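Local coordinates for protein ribonucleoside-diphosphate reductase, alpha chain (Actinobacillus ureae ATCC 25976, PDB 6DQX) that probably reduces ribonucleoside diphosphates to deoxyribonucleotides as the catalytic subunit of a class Id ribonucleotide reductase, with thioredoxin as the likely electron source, at residues F158-D169 / I198-M208; F497-I506 / Q520-P528. One frame throughout, in Å; residues are numbered along the deposited sequence.

Contact 1 (F158-D169 / I198-M208); sequences FNFSKLFDTVID and IHTEGNPIQLM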
loop_
_atom_site.group_PDB
_atom_site.type_symbol
_atom_site.label_atom_id
_atom_site.label_comp_id
_atom_site.label_asym_id
_atom_site.label_seq_id
_atom_site.Cartn_x
_atom_site.Cartn_y
_atom_site.Cartn_z
ATOM N N PHE A 158 -14.224 1.144 3.645
ATOM C CA PHE A 158 -13.983 -0.261 3.347
ATOM C C PHE A 158 -13.026 -0.442 2.160
ATOM O O PHE A 158 -12.115 -1.287 2.185
ATOM C CB PHE A 158 -15.300 -0.991 3.098
ATOM C CG PHE A 158 -15.118 -2.435 2.765
ATOM C CD1 PHE A 158 -14.945 -2.835 1.440
ATOM C CD2 PHE A 158 -15.063 -3.398 3.772
ATOM C CE1 PHE A 158 -14.734 -4.166 1.122
ATOM C CE2 PHE A 158 -14.863 -4.727 3.462
ATOM C CZ PHE A 158 -14.700 -5.116 2.136
ATOM N N ASN A 159 -13.230 0.366 1.129
ATOM C CA ASN A 159 -12.315 0.430 -0.005
ATOM C C ASN A 159 -10.852 0.596 0.464
ATOM O O ASN A 159 -9.977 -0.164 0.063
ATOM C CB ASN A 159 -12.755 1.589 -0.919
ATOM C CG ASN A 159 -11.806 1.815 -2.081
ATOM O OD1 ASN A 159 -11.689 0.980 -2.947
ATOM N ND2 ASN A 159 -11.127 2.959 -2.085
ATOM N N PHE A 160 -10.584 1.567 1.345
ATOM C CA PHE A 160 -9.209 1.749 1.840
ATOM C C PHE A 160 -8.696 0.612 2.735
ATOM O O PHE A 160 -7.489 0.376 2.805
ATOM C CB PHE A 160 -9.028 3.106 2.529
ATOM C CG PHE A 160 -9.224 4.251 1.601
ATOM C CD1 PHE A 160 -8.340 4.453 0.534
ATOM C CD2 PHE A 160 -10.301 5.073 1.735
ATOM C CE1 PHE A 160 -8.543 5.481 -0.349
ATOM C CE2 PHE A 160 -10.515 6.111 0.849
ATOM C CZ PHE A 160 -9.626 6.317 -0.194
ATOM N N SER A 161 -9.594 -0.101 3.406
ATOM C CA SER A 161 -9.174 -1.276 4.202
ATOM C C SER A 161 -8.486 -2.342 3.344
ATOM O O SER A 161 -7.608 -3.030 3.825
ATOM C CB SER A 161 -10.350 -1.884 4.982
ATOM O OG SER A 161 -11.140 -2.770 4.195
ATOM N N LYS A 162 -8.824 -2.408 2.038
ATOM C CA LYS A 162 -8.179 -3.340 1.107
ATOM C C LYS A 162 -6.689 -3.105 1.006
ATOM O O LYS A 162 -5.912 -4.035 0.873
ATOM C CB LYS A 162 -8.838 -3.288 -0.297
ATOM C CG LYS A 162 -10.296 -3.684 -0.269
ATOM C CD LYS A 162 -10.862 -4.028 -1.644
ATOM C CE LYS A 162 -11.041 -2.806 -2.496
ATOM N NZ LYS A 162 -11.707 -3.125 -3.791
ATOM N N LEU A 163 -6.266 -1.857 1.135
ATOM C CA LEU A 163 -4.865 -1.524 1.100
ATOM C C LEU A 163 -4.098 -2.130 2.274
ATOM O O LEU A 163 -3.010 -2.673 2.131
ATOM C CB LEU A 163 -4.752 -0.006 1.114
ATOM C CG LEU A 163 -3.460 0.714 0.847
ATOM C CD1 LEU A 163 -2.666 0.089 -0.292
ATOM C CD2 LEU A 163 -3.820 2.170 0.559
ATOM N N PHE A 164 -4.698 -2.072 3.457
ATOM C CA PHE A 164 -4.013 -2.575 4.651
ATOM C C PHE A 164 -3.989 -4.093 4.686
ATOM O O PHE A 164 -2.991 -4.690 5.078
ATOM C CB PHE A 164 -4.653 -1.949 5.885
ATOM C CG PHE A 164 -4.443 -0.470 5.939
ATOM C CD1 PHE A 164 -3.255 0.037 6.454
ATOM C CD2 PHE A 164 -5.365 0.410 5.388
ATOM C CE1 PHE A 164 -3.016 1.406 6.459
ATOM C CE2 PHE A 164 -5.133 1.780 5.385
ATOM C CZ PHE A 164 -3.952 2.280 5.928
ATOM N N ASP A 165 -5.081 -4.704 4.249
ATOM C CA ASP A 165 -5.156 -6.151 4.095
ATOM C C ASP A 165 -4.064 -6.667 3.141
ATOM O O ASP A 165 -3.404 -7.667 3.417
ATOM C CB ASP A 165 -6.557 -6.529 3.616
ATOM C CG ASP A 165 -6.799 -8.025 3.628
ATOM O OD1 ASP A 165 -7.170 -8.605 4.683
ATOM O OD2 ASP A 165 -6.629 -8.616 2.563
ATOM N N THR A 166 -3.833 -5.954 2.034
ATOM C CA THR A 166 -2.735 -6.317 1.132
ATOM C C THR A 166 -1.363 -6.092 1.729
ATOM O O THR A 166 -0.477 -6.934 1.555
ATOM C CB THR A 166 -2.844 -5.556 -0.219
ATOM O OG1 THR A 166 -4.065 -5.934 -0.849
ATOM C CG2 THR A 166 -1.721 -5.914 -1.135
ATOM N N VAL A 167 -1.174 -4.984 2.438
ATOM C CA VAL A 167 0.129 -4.718 3.043
ATOM C C VAL A 167 0.553 -5.901 3.919
ATOM O O VAL A 167 1.688 -6.378 3.808
ATOM C CB VAL A 167 0.158 -3.415 3.864
ATOM C CG1 VAL A 167 1.415 -3.350 4.726
ATOM C CG2 VAL A 167 0.090 -2.196 2.974
ATOM N N ILE A 168 -0.356 -6.379 4.774
ATOM C CA ILE A 168 -0.010 -7.501 5.674
ATOM C C ILE A 168 0.078 -8.854 4.946
ATOM O O ILE A 168 0.829 -9.729 5.370
ATOM C CB ILE A 168 -0.911 -7.584 6.930
ATOM C CG1 ILE A 168 -2.316 -8.090 6.590
ATOM C CG2 ILE A 168 -0.945 -6.239 7.633
ATOM C CD1 ILE A 168 -3.234 -8.204 7.783
ATOM N N ASP A 169 -0.654 -9.019 3.850
ATOM C CA ASP A 169 -0.480 -10.193 2.979
ATOM C C ASP A 169 0.917 -10.250 2.373
ATOM O O ASP A 169 1.502 -11.332 2.244
ATOM C CB ASP A 169 -1.520 -10.162 1.851
ATOM C CG ASP A 169 -1.521 -11.433 0.991
ATOM O OD1 ASP A 169 -1.028 -12.493 1.420
ATOM O OD2 ASP A 169 -2.014 -11.348 -0.144
ATOM N N ILE A 198 -16.655 -8.520 6.345
ATOM C CA ILE A 198 -15.261 -8.922 6.405
ATOM C C ILE A 198 -15.160 -10.410 6.803
ATOM O O ILE A 198 -15.909 -10.849 7.650
ATOM C CB ILE A 198 -14.479 -8.019 7.408
ATOM C CG1 ILE A 198 -14.175 -6.672 6.739
ATOM C CG2 ILE A 198 -13.205 -8.695 7.880
ATOM C CD1 ILE A 198 -13.497 -5.632 7.616
ATOM N N HIS A 199 -14.260 -11.147 6.157
ATOM C CA HIS A 199 -14.049 -12.610 6.358
ATOM C C HIS A 199 -15.102 -13.564 5.700
ATOM O O HIS A 199 -14.862 -14.776 5.643
ATOM C CB HIS A 199 -13.840 -12.978 7.842
ATOM C CG HIS A 199 -12.576 -12.431 8.437
ATOM N ND1 HIS A 199 -12.099 -12.842 9.663
ATOM C CD2 HIS A 199 -11.673 -11.532 7.968
ATOM C CE1 HIS A 199 -10.977 -12.194 9.939
ATOM N NE2 HIS A 199 -10.700 -11.388 8.929
ATOM N N THR A 200 -16.224 -13.047 5.199
ATOM C CA THR A 200 -17.217 -13.898 4.489
ATOM C C THR A 200 -16.684 -14.386 3.154
ATOM O O THR A 200 -15.749 -13.800 2.593
ATOM C CB THR A 200 -18.548 -13.165 4.208
ATOM O OG1 THR A 200 -18.328 -12.052 3.326
ATOM C CG2 THR A 200 -19.192 -12.702 5.485
ATOM N N GLU A 201 -17.313 -15.445 2.627
ATOM C CA GLU A 201 -16.844 -16.110 1.420
ATOM C C GLU A 201 -16.639 -15.128 0.259
ATOM O O GLU A 201 -17.528 -14.381 -0.069
ATOM C CB GLU A 201 -17.854 -17.189 1.001
ATOM C CG GLU A 201 -17.319 -18.176 -0.014
ATOM C CD GLU A 201 -18.418 -19.012 -0.664
ATOM O OE1 GLU A 201 -19.574 -19.035 -0.167
ATOM O OE2 GLU A 201 -18.107 -19.640 -1.695
ATOM N N GLY A 202 -15.452 -15.120 -0.341
ATOM C CA GLY A 202 -15.154 -14.214 -1.459
ATOM C C GLY A 202 -14.914 -12.728 -1.138
ATOM O O GLY A 202 -14.456 -11.980 -2.019
ATOM N N ASN A 203 -15.210 -12.287 0.095
ATOM C CA ASN A 203 -15.061 -10.871 0.480
ATOM C C ASN A 203 -13.610 -10.495 0.267
ATOM O O ASN A 203 -12.721 -11.325 0.476
ATOM C CB ASN A 203 -15.538 -10.641 1.934
ATOM C CG ASN A 203 -15.473 -9.180 2.371
ATOM O OD1 ASN A 203 -14.422 -8.704 2.830
ATOM N ND2 ASN A 203 -16.608 -8.467 2.268
ATOM N N PRO A 204 -13.347 -9.261 -0.216
ATOM C CA PRO A 204 -11.961 -8.876 -0.413
ATOM C C PRO A 204 -11.080 -9.003 0.830
ATOM O O PRO A 204 -9.899 -9.223 0.682
ATOM C CB PRO A 204 -12.048 -7.412 -0.835
ATOM C CG PRO A 204 -13.402 -7.253 -1.398
ATOM C CD PRO A 204 -14.287 -8.243 -0.715
ATOM N N ILE A 205 -11.655 -8.868 2.023
ATOM C CA ILE A 205 -10.878 -8.819 3.270
ATOM C C ILE A 205 -10.943 -10.153 4.020
ATOM O O ILE A 205 -11.979 -10.494 4.575
ATOM C CB ILE A 205 -11.418 -7.724 4.207
ATOM C CG1 ILE A 205 -11.509 -6.370 3.491
ATOM C CG2 ILE A 205 -10.560 -7.638 5.472
ATOM C CD1 ILE A 205 -10.223 -5.873 2.900
ATOM N N GLN A 206 -9.829 -10.872 4.032
ATOM C CA GLN A 206 -9.692 -12.183 4.691
ATOM C C GLN A 206 -8.595 -12.233 5.765
ATOM O O GLN A 206 -8.628 -13.132 6.586
ATOM C CB GLN A 206 -9.386 -13.260 3.649
ATOM C CG GLN A 206 -10.474 -13.488 2.606
ATOM C CD GLN A 206 -11.780 -13.960 3.201
ATOM O OE1 GLN A 206 -11.804 -14.693 4.190
ATOM N NE2 GLN A 206 -12.882 -13.515 2.619
ATOM N N LEU A 207 -7.636 -11.297 5.769
ATOM C CA LEU A 207 -6.438 -11.425 6.622
ATOM C C LEU A 207 -6.505 -10.520 7.843
ATOM O O LEU A 207 -6.168 -10.946 8.941
ATOM C CB LEU A 207 -5.152 -11.138 5.835
ATOM C CG LEU A 207 -4.942 -11.946 4.536
ATOM C CD1 LEU A 207 -3.503 -11.824 4.043
ATOM C CD2 LEU A 207 -5.310 -13.413 4.694
ATOM N N MET A 208 -6.904 -9.268 7.643
ATOM C CA MET A 208 -6.941 -8.310 8.734
ATOM C C MET A 208 -8.142 -8.581 9.621
ATOM O O MET A 208 -9.175 -9.137 9.180
ATOM C CB MET A 208 -6.938 -6.868 8.237
ATOM C CG MET A 208 -8.149 -6.424 7.462
ATOM S SD MET A 208 -8.100 -4.662 7.116
ATOM C CE MET A 208 -9.076 -4.001 8.448
#

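Contact 2 (F497-I506 / Q520-P528); sequences FSEISQLSVI and QSINIMVHP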
loop_
_atom_site.group_PDB
_atom_site.type_symbol
_atom_site.label_atom_id
_atom_site.label_comp_id
_atom_site.label_asym_id
_atom_site.label_seq_id
_atom_site.Cartn_x
_atom_site.Cartn_y
_atom_site.Cartn_z
ATOM N N PHE A 497 -12.794 -23.470 31.299
ATOM C CA PHE A 497 -13.295 -22.178 30.771
ATOM C C PHE A 497 -14.750 -22.343 30.278
ATOM O O PHE A 497 -15.636 -21.550 30.622
ATOM C CB PHE A 497 -12.381 -21.705 29.624
ATOM C CG PHE A 497 -12.534 -20.251 29.201
ATOM C CD1 PHE A 497 -13.507 -19.382 29.711
ATOM C CD2 PHE A 497 -11.664 -19.750 28.234
ATOM C CE1 PHE A 497 -13.584 -18.061 29.281
ATOM C CE2 PHE A 497 -11.748 -18.433 27.793
ATOM C CZ PHE A 497 -12.709 -17.583 28.312
ATOM N N SER A 498 -15.001 -23.395 29.495
ATOM C CA SER A 498 -16.347 -23.659 28.959
ATOM C C SER A 498 -17.433 -23.911 30.037
ATOM O O SER A 498 -18.606 -23.594 29.831
ATOM C CB SER A 498 -16.308 -24.838 27.971
ATOM O OG SER A 498 -15.939 -26.037 28.615
ATOM N N GLU A 499 -17.037 -24.477 31.168
ATOM C CA GLU A 499 -17.952 -24.786 32.277
ATOM C C GLU A 499 -18.204 -23.615 33.236
ATOM O O GLU A 499 -19.093 -23.681 34.092
ATOM C CB GLU A 499 -17.401 -25.990 33.054
ATOM C CG GLU A 499 -17.466 -27.295 32.256
ATOM C CD GLU A 499 -16.567 -28.412 32.796
ATOM O OE1 GLU A 499 -15.610 -28.143 33.570
ATOM O OE2 GLU A 499 -16.806 -29.582 32.404
ATOM N N ILE A 500 -17.404 -22.556 33.116
ATOM C CA ILE A 500 -17.460 -21.410 34.013
ATOM C C ILE A 500 -18.513 -20.414 33.530
ATOM O O ILE A 500 -18.764 -20.275 32.328
ATOM C CB ILE A 500 -16.035 -20.789 34.176
ATOM C CG1 ILE A 500 -15.182 -21.699 35.059
ATOM C CG2 ILE A 500 -16.081 -19.395 34.794
ATOM C CD1 ILE A 500 -13.691 -21.473 35.016
ATOM N N SER A 501 -19.153 -19.743 34.484
ATOM C CA SER A 501 -20.066 -18.653 34.203
ATOM C C SER A 501 -19.358 -17.539 33.448
ATOM O O SER A 501 -18.395 -16.964 33.956
ATOM C CB SER A 501 -20.601 -18.046 35.507
ATOM O OG SER A 501 -21.318 -16.854 35.223
ATOM N N GLN A 502 -19.830 -17.248 32.247
ATOM C CA GLN A 502 -19.246 -16.166 31.444
ATOM C C GLN A 502 -19.640 -14.810 31.999
ATOM O O GLN A 502 -18.893 -13.823 31.832
ATOM C CB GLN A 502 -19.624 -16.302 29.968
ATOM C CG GLN A 502 -19.239 -17.657 29.396
ATOM C CD GLN A 502 -17.742 -17.920 29.498
ATOM O OE1 GLN A 502 -16.938 -17.181 28.912
ATOM N NE2 GLN A 502 -17.359 -18.984 30.204
ATOM N N LEU A 503 -20.775 -14.762 32.718
ATOM C CA LEU A 503 -21.104 -13.564 33.477
ATOM C C LEU A 503 -20.019 -13.265 34.518
ATOM O O LEU A 503 -19.668 -12.089 34.708
ATOM C CB LEU A 503 -22.490 -13.654 34.134
ATOM C CG LEU A 503 -22.994 -12.383 34.822
ATOM C CD1 LEU A 503 -23.034 -11.179 33.893
ATOM C CD2 LEU A 503 -24.378 -12.635 35.425
ATOM N N SER A 504 -19.455 -14.301 35.142
ATOM C CA SER A 504 -18.384 -14.095 36.135
ATOM C C SER A 504 -17.107 -13.509 35.519
ATOM O O SER A 504 -16.455 -12.645 36.117
ATOM C CB SER A 504 -18.104 -15.353 36.969
ATOM O OG SER A 504 -17.195 -16.229 36.340
ATOM N N VAL A 505 -16.794 -13.937 34.299
ATOM C CA VAL A 505 -15.668 -13.377 33.546
ATOM C C VAL A 505 -15.863 -11.864 33.366
ATOM O O VAL A 505 -14.984 -11.068 33.677
ATOM C CB VAL A 505 -15.507 -14.103 32.186
ATOM C CG1 VAL A 505 -14.568 -13.346 31.258
ATOM C CG2 VAL A 505 -15.004 -15.521 32.417
ATOM N N ILE A 506 -17.057 -11.477 32.925
ATOM C CA ILE A 506 -17.397 -10.078 32.688
ATOM C C ILE A 506 -17.417 -9.270 33.981
ATOM O O ILE A 506 -16.843 -8.160 34.050
ATOM C CB ILE A 506 -18.771 -9.972 31.964
ATOM C CG1 ILE A 506 -18.714 -10.662 30.597
ATOM C CG2 ILE A 506 -19.238 -8.531 31.830
ATOM C CD1 ILE A 506 -17.582 -10.254 29.716
ATOM N N GLN A 520 -8.452 -4.291 29.050
ATOM C CA GLN A 520 -8.271 -5.684 29.292
ATOM C C GLN A 520 -8.758 -6.516 28.100
ATOM O O GLN A 520 -9.859 -6.291 27.629
ATOM C CB GLN A 520 -9.096 -6.143 30.531
ATOM C CG GLN A 520 -8.857 -5.375 31.805
ATOM C CD GLN A 520 -9.830 -5.849 32.873
ATOM O OE1 GLN A 520 -9.809 -7.037 33.244
ATOM N NE2 GLN A 520 -10.728 -4.973 33.307
ATOM N N SER A 521 -7.928 -7.449 27.630
ATOM C CA SER A 521 -8.336 -8.372 26.550
ATOM C C SER A 521 -9.166 -9.480 27.133
ATOM O O SER A 521 -8.629 -10.369 27.788
ATOM C CB SER A 521 -7.117 -8.972 25.837
ATOM O OG SER A 521 -6.266 -7.924 25.449
ATOM N N ILE A 522 -10.464 -9.404 26.917
ATOM C CA ILE A 522 -11.395 -10.303 27.527
ATOM C C ILE A 522 -12.071 -11.142 26.452
ATOM O O ILE A 522 -12.890 -10.635 25.663
ATOM C CB ILE A 522 -12.421 -9.542 28.377
ATOM C CG1 ILE A 522 -11.692 -8.791 29.502
ATOM C CG2 ILE A 522 -13.536 -10.480 28.862
ATOM C CD1 ILE A 522 -11.047 -9.657 30.593
ATOM N N ASN A 523 -11.733 -12.416 26.491
ATOM C CA ASN A 523 -12.397 -13.464 25.694
ATOM C C ASN A 523 -13.530 -14.091 26.487
ATOM O O ASN A 523 -13.499 -14.123 27.711
ATOM C CB ASN A 523 -11.387 -14.557 25.316
ATOM C CG ASN A 523 -10.306 -14.062 24.362
ATOM O OD1 ASN A 523 -10.603 -13.328 23.433
ATOM N ND2 ASN A 523 -9.055 -14.483 24.584
ATOM N N ILE A 524 -14.533 -14.605 25.780
ATOM C CA ILE A 524 -15.571 -15.421 26.410
ATOM C C ILE A 524 -15.732 -16.675 25.553
ATOM O O ILE A 524 -15.301 -16.705 24.390
ATOM C CB ILE A 524 -16.925 -14.690 26.562
ATOM C CG1 ILE A 524 -17.504 -14.258 25.217
ATOM C CG2 ILE A 524 -16.794 -13.469 27.471
ATOM C CD1 ILE A 524 -18.940 -13.777 25.318
ATOM N N MET A 525 -16.344 -17.690 26.145
ATOM C CA MET A 525 -16.554 -18.967 25.489
ATOM C C MET A 525 -18.008 -19.337 25.665
ATOM O O MET A 525 -18.510 -19.400 26.800
ATOM C CB MET A 525 -15.644 -20.025 26.086
ATOM C CG MET A 525 -15.554 -21.276 25.227
ATOM S SD MET A 525 -14.364 -22.446 25.881
ATOM C CE MET A 525 -12.818 -21.879 25.162
ATOM N N VAL A 526 -18.670 -19.604 24.542
ATOM C CA VAL A 526 -20.116 -19.717 24.487
ATOM C C VAL A 526 -20.491 -20.954 23.650
ATOM O O VAL A 526 -19.935 -21.173 22.567
ATOM C CB VAL A 526 -20.724 -18.435 23.886
ATOM C CG1 VAL A 526 -22.242 -18.524 23.791
ATOM C CG2 VAL A 526 -20.322 -17.214 24.717
ATOM N N HIS A 527 -21.422 -21.751 24.171
ATOM C CA HIS A 527 -21.931 -22.938 23.481
ATOM C C HIS A 527 -22.690 -22.493 22.214
ATOM O O HIS A 527 -23.462 -21.528 22.271
ATOM C CB HIS A 527 -22.856 -23.709 24.433
ATOM C CG HIS A 527 -23.155 -25.117 24.011
ATOM N ND1 HIS A 527 -23.807 -25.423 22.839
ATOM C CD2 HIS A 527 -22.937 -26.297 24.635
ATOM C CE1 HIS A 527 -23.946 -26.732 22.736
ATOM N NE2 HIS A 527 -23.427 -27.287 23.816
ATOM N N PRO A 528 -22.474 -23.173 21.061
ATOM C CA PRO A 528 -23.195 -22.768 19.822
ATOM C C PRO A 528 -24.742 -22.832 19.906
ATOM O O PRO A 528 -25.431 -22.124 19.177
ATOM C CB PRO A 528 -22.665 -23.754 18.771
ATOM C CG PRO A 528 -22.180 -24.931 19.560
ATOM C CD PRO A 528 -21.599 -24.334 20.812
HETATM O O HOH W 1 -19.812 -21.099 28.530
#

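Contact 1 (F158-D169 / I198-M208)
Asp165, on the helix that carries 158-169, reaches the loop 198-208 with a single carboxylate oxygen and shows how one acceptor can hold a chain that has no regular structure of its own. Its CG stands opposite the backbone N (chi1 -171°), which carries the carboxylate off the helix and onto the loop. OD1 takes Leu207 N at 2.9 Å on its syn lone pair, and the next amide, Met208 N, at 3.0 Å, almost in line with the C-O bond and with a nearly straight N-H (162°).

Ile205 slides antiparallel to Asp165: its CG2 lies against OD1, while its CD1 reaches Ser161 OG at 3.5 Å, and the side chain crosses that of Lys162 at about a right angle. Ser161 OG meanwhile donates to Phe158 O, in the carbonyl plane. One turn before Ser161, the Phe158 ring has Asn203 OD1 at its edge, 3.7 Å from CZ, with the amide turned 77° from the ring; Ile198 CG1 is also at the edge, by CE2, and Ile205 CG1 packs against CZ. That amide oxygen also accepts from Ile205 N, an Asx turn that shapes the loop where it meets the helix. Beyond Asp165, Ile168 CD1 packs on CB of both Leu207 and Met208. At the outer margin, Pro204 CB rests on Lys162 CD at 3.7 Å, and Leu207 CD1 lies on Asp169 CB.

The other side of the helix packs on its counterpart in the second subunit, where Leu163 meets Val167 of that chain. With two amides converging on OD1 in a buried setting, the Asp165 carboxylate is probably stabilised in its charged form, and it fixes the loop just before strand 209-213 begins.

Contact 2 (F497-I506 / Q520-P528)
Gln502 and Met525 form the tight centre of this contact. The glutamine bends at its second torsion (chi2 -60°), folding its amide back toward the preceding turn, and OE1 accepts Met525 N at 2.9 Å through a nearly straight bond (168°). The donor stands well above the plane of the amide, 61° out of it, rather than on a lone pair. The same amide is held from its other end: NE2 donates to Ile500 O at 2.9 Å and, weakly, to Phe497 O, so the group is fixed in rotation between its own segment and 520-528.

Beside it, Met525 passes over Phe497. Its CB lies above the centre of the ring, 4.2 Å from the centroid, a CH-pi contact. The sulfur is set obliquely to the ring in a Met-aromatic contact. The ring edge is turned to the backbone, with CZ 3.6 Å from Asn523 O near the ring plane.

Farther along the helix the tight side continues, buried and mainly apolar. The Val505 and Ile522 side chains run past each other in opposite directions, CG1 of the valine 3.9 Å from CG2 of the isoleucine. Ile506 CD1 lies against Ile522 and is 4.0 Å from Ile524 CG2; Leu538 of helix 532-544 adjoins Ile506 and Ile524. The looser side is the partly exposed end at Ser498 and Met525, where SD touches Ser498 CB at 3.7 Å and a water donates to Ser498 O and, at 2.8 Å, to Met525 O, bridging the two backbones.

Ser501 occupies the N-cap of helix 502-513 and accepts from Ser504 N. The whole is a capped helix start laid against the short strand 524-525, which pairs in parallel with strand 549-554 within the sheet of the ribonucleotide reductase barrel domain.

In the fold
The two contacts illustrate one principle at separate places in the fold: a side-chain oxygen that accepts one or two backbone N-H groups anchors a chain beside a helix. Their centres lie about 29 Å apart and their nearest atoms about 14 Å, so they do not touch, and both segments of contact 1 precede those of contact 2 in the sequence. The sheet connects them: strand 209-213, which follows contact 1, pairs with 247-249, which pairs with 549-554, the neighbour of strand 524-525 in contact 2. Contact 1 also borders the second subunit, whereas contact 2 lies wholly within one chain. Both are away from His65, a magnesium ligand whose metal is not bound to this chain here.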